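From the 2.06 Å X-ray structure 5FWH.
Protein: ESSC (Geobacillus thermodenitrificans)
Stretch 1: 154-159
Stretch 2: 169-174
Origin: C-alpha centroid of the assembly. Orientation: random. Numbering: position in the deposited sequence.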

# COMPACT_ATOMS: atom_id res chain seq x y z
N SER A 154 6.61 17.72 -1.37
CA SER A 154 5.70 18.43 -0.53
C SER A 154 4.29 17.97 -0.90
O SER A 154 3.95 17.89 -2.06
N LEU A 155 3.52 17.60 0.12
CA LEU A 155 2.25 16.93 0.01
C LEU A 155 1.10 17.91 -0.00
O LEU A 155 1.17 18.91 0.67
N ARG A 156 0.00 17.55 -0.67
CA ARG A 156 -1.28 18.29 -0.63
C ARG A 156 -2.30 17.37 -0.00
O ARG A 156 -2.08 16.18 -0.02
N ASN A 157 -3.43 17.88 0.50
CA ASN A 157 -4.48 17.00 1.16
C ASN A 157 -5.04 15.98 0.18
O ASN A 157 -5.31 16.29 -0.98
N GLY A 158 -5.17 14.73 0.64
CA GLY A 158 -5.59 13.64 -0.25
C GLY A 158 -4.55 13.18 -1.28
O GLY A 158 -4.88 12.37 -2.17
N ASP A 159 -3.31 13.65 -1.21
CA ASP A 159 -2.23 12.77 -1.64
C ASP A 159 -2.38 11.50 -0.78
O ASP A 159 -2.86 11.57 0.39
N VAL A 169 -2.81 8.99 4.85
CA VAL A 169 -3.51 10.14 4.19
C VAL A 169 -3.67 11.25 5.20
O VAL A 169 -4.19 11.01 6.28
N PHE A 170 -3.17 12.45 4.90
CA PHE A 170 -3.52 13.62 5.69
C PHE A 170 -4.98 13.96 5.31
O PHE A 170 -5.33 14.24 4.12
N ILE A 171 -5.84 13.90 6.30
CA ILE A 171 -7.21 14.35 6.11
C ILE A 171 -7.16 15.88 6.05
O ILE A 171 -7.79 16.50 5.20
N GLU A 172 -6.46 16.44 7.04
CA GLU A 172 -6.20 17.85 7.24
C GLU A 172 -4.73 17.94 7.60
O GLU A 172 -4.05 16.92 7.87
N GLU A 173 -4.23 19.17 7.58
CA GLU A 173 -2.91 19.50 8.04
C GLU A 173 -2.58 18.94 9.41
O GLU A 173 -1.40 18.66 9.71
N ASP A 174 -3.58 18.83 10.26
CA ASP A 174 -3.35 18.39 11.64
C ASP A 174 -3.76 16.91 11.93
O ASP A 174 -3.60 16.45 13.05

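The two stretches meet over a modest area, about 272 Å² counting both sides, and no clear direct hydrogen bond joins them. Their contact rests on a few apolar touches, a bridging water and one polar side chain, with Asn157 lying nearest Phe170 in the backbone register and Gly158 nearest Val169.

The apolar part begins with Leu155, a buried residue whose CA-to-CB bond points toward the second stretch. Its m, t rotamer carries CD1 to 4.0 Å from CD2 of Phe170, meeting the aromatic ring at its edge, near the ring plane. Phe170 is buried too; its CA-to-CB bond runs sideways, and chi1 near -85° (m) with chi2 near -76° sets the ring beside the leucine. A branched aliphatic chain and a flat ring suit this place because both can be enclosed without leaving a polar group unpaired. Val169, in the strand, makes a second small patch with its t rotamer: CG1 lies 3.5 Å from O of Asp159 and 4.1 Å from CA of Gly158. Here the short valine side chain packs against backbone rather than against another side chain.

The first stretch contains a type II beta turn from Arg156 to Asp159, closed by a hydrogen bond from Asp159 N to Arg156 O (3.1 Å). Gly158 has a positive phi of 71°, a conformation that by itself favours glycine. The CA-to-CB bond of Asp159 runs sideways, and the end of the side chain, chi1 m, leads away from the second stretch and folds back on its own turn: Arg156 N donates to Asp159 OD2 at 2.7 Å in a nearly straight hydrogen bond. The carboxylate thus braces the turn, while the CA-to-CB bond of Arg156 points away, and its side chain takes no part in the contact.

Water 1 provides a clear polar link between the stretches. It donates to Asp159 O at 2.9 Å and accepts from Phe170 N at 3.0 Å, satisfying two backbone groups too far apart to pair directly.

Asn157 starts sideways, but its m rotamer brings its end close to the backbone around Phe170, Ile171 and Glu172. The amide is probably turned over in the model, so its individual polar pairings remain open; its short amide side chain, able both to donate and to accept, nevertheless suits a place lined with peptide groups. Close by, Glu172 points away at CB, yet its t, p side chain curls back so that OE1 accepts a hydrogen bond from Glu173 N at 2.6 Å, tying down the backbone just after the corner at Ile171.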

# COMPACT_ATOMS: atom_id res chain seq x y z
CB SER A 154 5.87 19.95 -0.67
OG SER A 154 5.45 20.51 0.57
CB LEU A 155 2.04 16.02 1.24
CG LEU A 155 3.06 14.90 1.59
CD1 LEU A 155 2.61 14.12 2.82
CD2 LEU A 155 3.15 13.98 0.41
CB ARG A 156 -1.73 18.66 -2.04
CG ARG A 156 -0.61 18.96 -3.03
CD ARG A 156 -1.10 19.52 -4.38
NE ARG A 156 -2.24 18.80 -5.00
CZ ARG A 156 -2.31 18.22 -6.22
NH1 ARG A 156 -1.29 18.22 -7.10
NH2 ARG A 156 -3.44 17.63 -6.60
CB ASN A 157 -5.69 17.81 1.73
CG ASN A 157 -5.45 18.40 3.14
OD1 ASN A 157 -5.32 17.67 4.15
ND2 ASN A 157 -5.44 19.74 3.21
CB ASP A 159 -0.86 13.42 -1.43
CG ASP A 159 -0.52 14.48 -2.53
OD1 ASP A 159 -1.09 14.41 -3.63
OD2 ASP A 159 0.34 15.38 -2.31
CB VAL A 169 -4.90 9.78 3.64
CG1 VAL A 169 -5.39 10.88 2.71
CG2 VAL A 169 -4.85 8.48 2.84
CB PHE A 170 -2.56 14.80 5.45
CG PHE A 170 -1.30 14.74 6.28
CD1 PHE A 170 -1.33 15.05 7.63
CD2 PHE A 170 -0.10 14.30 5.72
CE1 PHE A 170 -0.19 14.97 8.40
CE2 PHE A 170 1.05 14.20 6.48
CZ PHE A 170 1.01 14.53 7.83
CB ILE A 171 -8.11 14.00 7.30
CG1 ILE A 171 -8.23 12.48 7.49
CG2 ILE A 171 -9.47 14.65 7.15
CD1 ILE A 171 -8.87 11.73 6.35
CB GLU A 172 -7.07 18.35 8.41
CG GLU A 172 -6.86 19.76 8.97
CD GLU A 172 -6.92 20.90 7.97
OE1 GLU A 172 -5.98 21.04 7.14
OE2 GLU A 172 -7.89 21.69 8.06
CB GLU A 173 -2.79 21.00 8.13
CG GLU A 173 -1.40 21.53 8.42
CD GLU A 173 -1.44 22.90 9.08
OE1 GLU A 173 -2.47 23.63 8.94
OE2 GLU A 173 -0.46 23.25 9.76
CB ASP A 174 -3.99 19.40 12.65
CG ASP A 174 -5.43 19.85 12.27
OD1 ASP A 174 -6.23 19.00 11.81
OD2 ASP A 174 -5.77 21.05 12.44
O HOH W 1 -1.73 13.33 2.37